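Phosphoglycerate kinase (Coxiella burnetii, PDB 4NG4) catalyses the reversible transfer of a phosphate group between 1,3-bisphosphoglycerate and ADP, giving 3-phosphoglycerate and ATP in glycolysis. Local coordinates at residues 162-174 against 391-402. Numbering follows the deposited sequence.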
loop_
_atom_site.group_PDB
_atom_site.type_symbol
_atom_site.label_atom_id
_atom_site.label_comp_id
_atom_site.label_asym_id
_atom_site.label_seq_id
_atom_site.Cartn_x
_atom_site.Cartn_y
_atom_site.Cartn_z
ATOM N N THR A 162 -8.017 15.725 0.552
ATOM C CA THR A 162 -7.258 14.900 -0.419
ATOM C C THR A 162 -7.659 15.095 -1.881
ATOM O O THR A 162 -6.882 14.764 -2.787
ATOM C CB THR A 162 -7.450 13.404 -0.158
ATOM O OG1 THR A 162 -8.805 13.046 -0.451
ATOM C CG2 THR A 162 -7.124 13.052 1.287
ATOM N N ALA A 163 -8.867 15.605 -2.108
ATOM C CA ALA A 163 -9.445 15.671 -3.436
ATOM C C ALA A 163 -10.089 17.029 -3.727
ATOM O O ALA A 163 -9.727 17.705 -4.690
ATOM C CB ALA A 163 -10.464 14.568 -3.579
ATOM N N GLY A 164 -11.059 17.411 -2.902
ATOM C CA GLY A 164 -11.816 18.644 -3.108
ATOM C C GLY A 164 -10.945 19.882 -3.153
ATOM O O GLY A 164 -11.080 20.699 -4.064
ATOM N N VAL A 165 -10.047 20.020 -2.178
ATOM C CA VAL A 165 -9.177 21.187 -2.105
ATOM C C VAL A 165 -8.350 21.340 -3.380
ATOM O O VAL A 165 -8.242 22.456 -3.915
ATOM C CB VAL A 165 -8.254 21.176 -0.862
ATOM C CG1 VAL A 165 -7.379 19.946 -0.819
ATOM C CG2 VAL A 165 -7.403 22.427 -0.840
ATOM N N ALA A 166 -7.804 20.229 -3.878
ATOM C CA ALA A 166 -7.009 20.237 -5.113
ATOM C C ALA A 166 -7.844 20.606 -6.343
ATOM O O ALA A 166 -7.314 21.157 -7.312
ATOM C CB ALA A 166 -6.323 18.893 -5.334
ATOM N N ALA A 167 -9.141 20.305 -6.301
ATOM C CA ALA A 167 -10.040 20.656 -7.390
ATOM C C ALA A 167 -10.146 22.170 -7.573
ATOM O O ALA A 167 -10.243 22.646 -8.710
ATOM C CB ALA A 167 -11.415 20.050 -7.164
ATOM N N TYR A 168 -10.105 22.916 -6.461
ATOM C CA TYR A 168 -10.345 24.379 -6.469
ATOM C C TYR A 168 -9.164 25.268 -6.012
ATOM O O TYR A 168 -9.348 26.465 -5.793
ATOM C CB TYR A 168 -11.565 24.703 -5.588
ATOM C CG TYR A 168 -12.823 23.944 -5.950
ATOM C CD1 TYR A 168 -13.576 24.302 -7.068
ATOM C CD2 TYR A 168 -13.262 22.870 -5.174
ATOM C CE1 TYR A 168 -14.734 23.615 -7.415
ATOM C CE2 TYR A 168 -14.426 22.163 -5.510
ATOM C CZ TYR A 168 -15.157 22.550 -6.637
ATOM O OH TYR A 168 -16.307 21.877 -6.989
ATOM N N ALA A 169 -7.972 24.692 -5.856
ATOM C CA ALA A 169 -6.796 25.452 -5.412
ATOM C C ALA A 169 -6.095 26.107 -6.603
ATOM O O ALA A 169 -5.898 25.457 -7.631
ATOM C CB ALA A 169 -5.832 24.552 -4.665
ATOM N N LYS A 170 -5.722 27.385 -6.452
ATOM C CA LYS A 170 -5.019 28.175 -7.494
ATOM C C LYS A 170 -3.994 27.366 -8.272
ATOM O O LYS A 170 -3.970 27.390 -9.494
ATOM C CB LYS A 170 -4.289 29.366 -6.856
ATOM C CG LYS A 170 -5.082 30.677 -6.805
ATOM C CD LYS A 170 -4.871 31.431 -5.483
ATOM C CE LYS A 170 -5.721 30.808 -4.359
ATOM N NZ LYS A 170 -5.574 31.501 -3.039
ATOM N N LEU A 171 -3.161 26.638 -7.535
ATOM C CA LEU A 171 -2.085 25.835 -8.097
ATOM C C LEU A 171 -2.016 24.525 -7.296
ATOM O O LEU A 171 -1.917 24.554 -6.070
ATOM C CB LEU A 171 -0.780 26.643 -8.007
ATOM C CG LEU A 171 0.204 26.684 -9.186
ATOM C CD1 LEU A 171 -0.458 26.374 -10.521
ATOM C CD2 LEU A 171 0.916 28.043 -9.253
ATOM N N ALA A 172 -2.117 23.383 -7.975
ATOM C CA ALA A 172 -2.111 22.076 -7.284
ATOM C C ALA A 172 -1.074 21.129 -7.884
ATOM O O ALA A 172 -0.891 21.087 -9.105
ATOM C CB ALA A 172 -3.496 21.444 -7.318
ATOM N N CYS A 173 -0.399 20.378 -7.017
ATOM C CA CYS A 173 0.681 19.486 -7.431
ATOM C C CYS A 173 0.875 18.342 -6.432
ATOM O O CYS A 173 0.197 18.273 -5.403
ATOM C CB CYS A 173 1.973 20.279 -7.558
ATOM S SG CYS A 173 2.489 20.986 -6.019
ATOM N N ALA A 174 1.805 17.446 -6.752
ATOM C CA ALA A 174 2.171 16.355 -5.860
ATOM C C ALA A 174 3.532 16.634 -5.218
ATOM O O ALA A 174 4.400 17.249 -5.841
ATOM C CB ALA A 174 2.197 15.044 -6.625
ATOM N N LEU A 391 -7.146 6.799 -8.987
ATOM C CA LEU A 391 -7.193 7.334 -7.625
ATOM C C LEU A 391 -7.509 8.827 -7.650
ATOM O O LEU A 391 -6.767 9.588 -8.256
ATOM C CB LEU A 391 -5.862 7.109 -6.897
ATOM C CG LEU A 391 -5.700 5.745 -6.219
ATOM C CD1 LEU A 391 -5.790 4.603 -7.229
ATOM C CD2 LEU A 391 -4.388 5.697 -5.438
ATOM N N PRO A 392 -8.594 9.253 -6.968
ATOM C CA PRO A 392 -9.071 10.638 -7.047
ATOM C C PRO A 392 -8.014 11.714 -6.855
ATOM O O PRO A 392 -8.038 12.714 -7.563
ATOM C CB PRO A 392 -10.085 10.722 -5.908
ATOM C CG PRO A 392 -10.582 9.339 -5.749
ATOM C CD PRO A 392 -9.435 8.443 -6.064
ATOM N N ALA A 393 -7.112 11.528 -5.899
ATOM C CA ALA A 393 -6.077 12.524 -5.636
ATOM C C ALA A 393 -5.219 12.743 -6.865
ATOM O O ALA A 393 -4.923 13.883 -7.222
ATOM C CB ALA A 393 -5.212 12.097 -4.479
ATOM N N ILE A 394 -4.835 11.640 -7.500
ATOM C CA ILE A 394 -3.944 11.647 -8.663
ATOM C C ILE A 394 -4.624 12.220 -9.900
ATOM O O ILE A 394 -4.014 12.972 -10.669
ATOM C CB ILE A 394 -3.449 10.224 -8.975
ATOM C CG1 ILE A 394 -2.499 9.747 -7.866
ATOM C CG2 ILE A 394 -2.762 10.171 -10.336
ATOM C CD1 ILE A 394 -2.591 8.257 -7.567
ATOM N N LYS A 395 -5.885 11.863 -10.089
ATOM C CA LYS A 395 -6.641 12.348 -11.218
ATOM C C LYS A 395 -6.566 13.874 -11.269
ATOM O O LYS A 395 -6.172 14.450 -12.285
ATOM C CB LYS A 395 -8.097 11.883 -11.129
ATOM C CG LYS A 395 -8.824 11.925 -12.461
ATOM C CD LYS A 395 -10.333 11.778 -12.307
ATOM C CE LYS A 395 -11.010 11.593 -13.666
ATOM N NZ LYS A 395 -12.468 11.934 -13.648
ATOM N N ILE A 396 -6.901 14.517 -10.152
ATOM C CA ILE A 396 -6.971 15.967 -10.098
ATOM C C ILE A 396 -5.598 16.607 -10.288
ATOM O O ILE A 396 -5.493 17.640 -10.948
ATOM C CB ILE A 396 -7.624 16.477 -8.784
ATOM C CG1 ILE A 396 -9.009 15.855 -8.597
ATOM C CG2 ILE A 396 -7.759 18.010 -8.797
ATOM C CD1 ILE A 396 -9.777 16.423 -7.426
ATOM N N LEU A 397 -4.552 15.998 -9.730
ATOM C CA LEU A 397 -3.203 16.561 -9.855
ATOM C C LEU A 397 -2.749 16.661 -11.315
ATOM O O LEU A 397 -2.037 17.604 -11.687
ATOM C CB LEU A 397 -2.190 15.762 -9.032
ATOM C CG LEU A 397 -2.263 15.951 -7.517
ATOM C CD1 LEU A 397 -1.209 15.095 -6.831
ATOM C CD2 LEU A 397 -2.102 17.411 -7.121
ATOM N N THR A 398 -3.160 15.688 -12.132
ATOM C CA THR A 398 -2.886 15.719 -13.574
ATOM C C THR A 398 -3.804 16.705 -14.307
ATOM O O THR A 398 -3.332 17.526 -15.099
ATOM C CB THR A 398 -3.050 14.330 -14.206
ATOM O OG1 THR A 398 -4.394 13.882 -14.012
ATOM C CG2 THR A 398 -2.082 13.321 -13.582
ATOM N N GLN A 399 -5.105 16.616 -14.039
ATOM C CA GLN A 399 -6.082 17.564 -14.589
ATOM C C GLN A 399 -5.624 19.022 -14.479
ATOM O O GLN A 399 -5.918 19.832 -15.348
ATOM C CB GLN A 399 -7.422 17.452 -13.862
ATOM C CG GLN A 399 -8.289 16.278 -14.253
ATOM C CD GLN A 399 -9.548 16.178 -13.384
ATOM O OE1 GLN A 399 -10.022 17.176 -12.845
ATOM N NE2 GLN A 399 -10.085 14.967 -13.244
ATOM N N ARG A 400 -4.932 19.346 -13.387
ATOM C CA ARG A 400 -4.423 20.693 -13.148
ATOM C C ARG A 400 -3.098 20.944 -13.874
ATOM O O ARG A 400 -2.846 22.064 -14.340
ATOM C CB ARG A 400 -4.267 20.938 -11.642
ATOM C CG ARG A 400 -5.586 20.875 -10.854
ATOM C CD ARG A 400 -6.584 21.948 -11.283
ATOM N NE ARG A 400 -5.948 23.256 -11.367
ATOM C CZ ARG A 400 -5.588 23.992 -10.323
ATOM N NH1 ARG A 400 -5.818 23.587 -9.082
ATOM N NH2 ARG A 400 -4.996 25.157 -10.522
ATOM N N ALA A 401 -2.255 19.915 -13.966
ATOM C CA ALA A 401 -1.014 19.987 -14.747
ATOM C C ALA A 401 -1.314 20.383 -16.186
ATOM O O ALA A 401 -0.683 21.291 -16.755
ATOM C CB ALA A 401 -0.288 18.646 -14.714
ATOM N N LYS A 402 -2.286 19.682 -16.759
ATOM C CA LYS A 402 -2.826 20.012 -18.068
ATOM C C LYS A 402 -3.148 21.502 -18.179
ATOM O O LYS A 402 -2.872 22.129 -19.200
ATOM C CB LYS A 402 -4.093 19.193 -18.312
ATOM C CG LYS A 402 -4.504 19.094 -19.770
ATOM C CD LYS A 402 -5.360 17.860 -20.001
ATOM C CE LYS A 402 -5.600 17.614 -21.478
ATOM N NZ LYS A 402 -6.239 16.282 -21.694
#
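Arg400 reaches from the last turns of helix 392-401 to the turn that joins helix 162-168 to strand 171-174, where its guanidinium edge meets several backbone carbonyls. NH2 donates to Lys170 O at 2.7 Å, a bond lying almost in the guanidinium plane but approaching from above the carbonyl plane, 65° out of it. NH1 bonds weakly to Ala166 O at 3.4 Å; it also meets Ala169 O, though so closely that the detail of this bond is doubtful. The two nitrogens together bridge the carbonyls of Ala166 in the helix and Lys170 in the following turn. CG stands anti to the carbonyl carbon of Arg400 (chi1 -63°), and bends at chi2 and chi3 curl the chain back across Ala172 CB, which lies 3.6 Å from NH1.

One turn earlier, Ile396 presses its two branches against helix 162-168: CG2 packs on Ala166 CB at 3.9 Å, while CD1 extends to the methyls of Ala163 and Ala167. Leu397 serves the strand instead, with CD1 against Ala174 CB and CD2 over the Cys173 carbonyl. The side chains that meet Ile396 on helix 162-168 are all alanine methyls, and the two helices run nearly parallel, their axes 8.7 Å apart and 9° from alignment.

Behind the contact, Phe147 of strand 146-149 backs Ala166, and Thr162 OG1 is hydrogen-bonded to Arg157 O and Gln159 N. Strand 171-174 pairs with strand 146-149 at one border of the six-stranded parallel sheet. The arrangement is characteristic of the two-domain phosphoglycerate kinase fold, in which the C-terminal segment returns from the nucleotide-binding domain to pack as a helix on the N-terminal, substrate-binding domain.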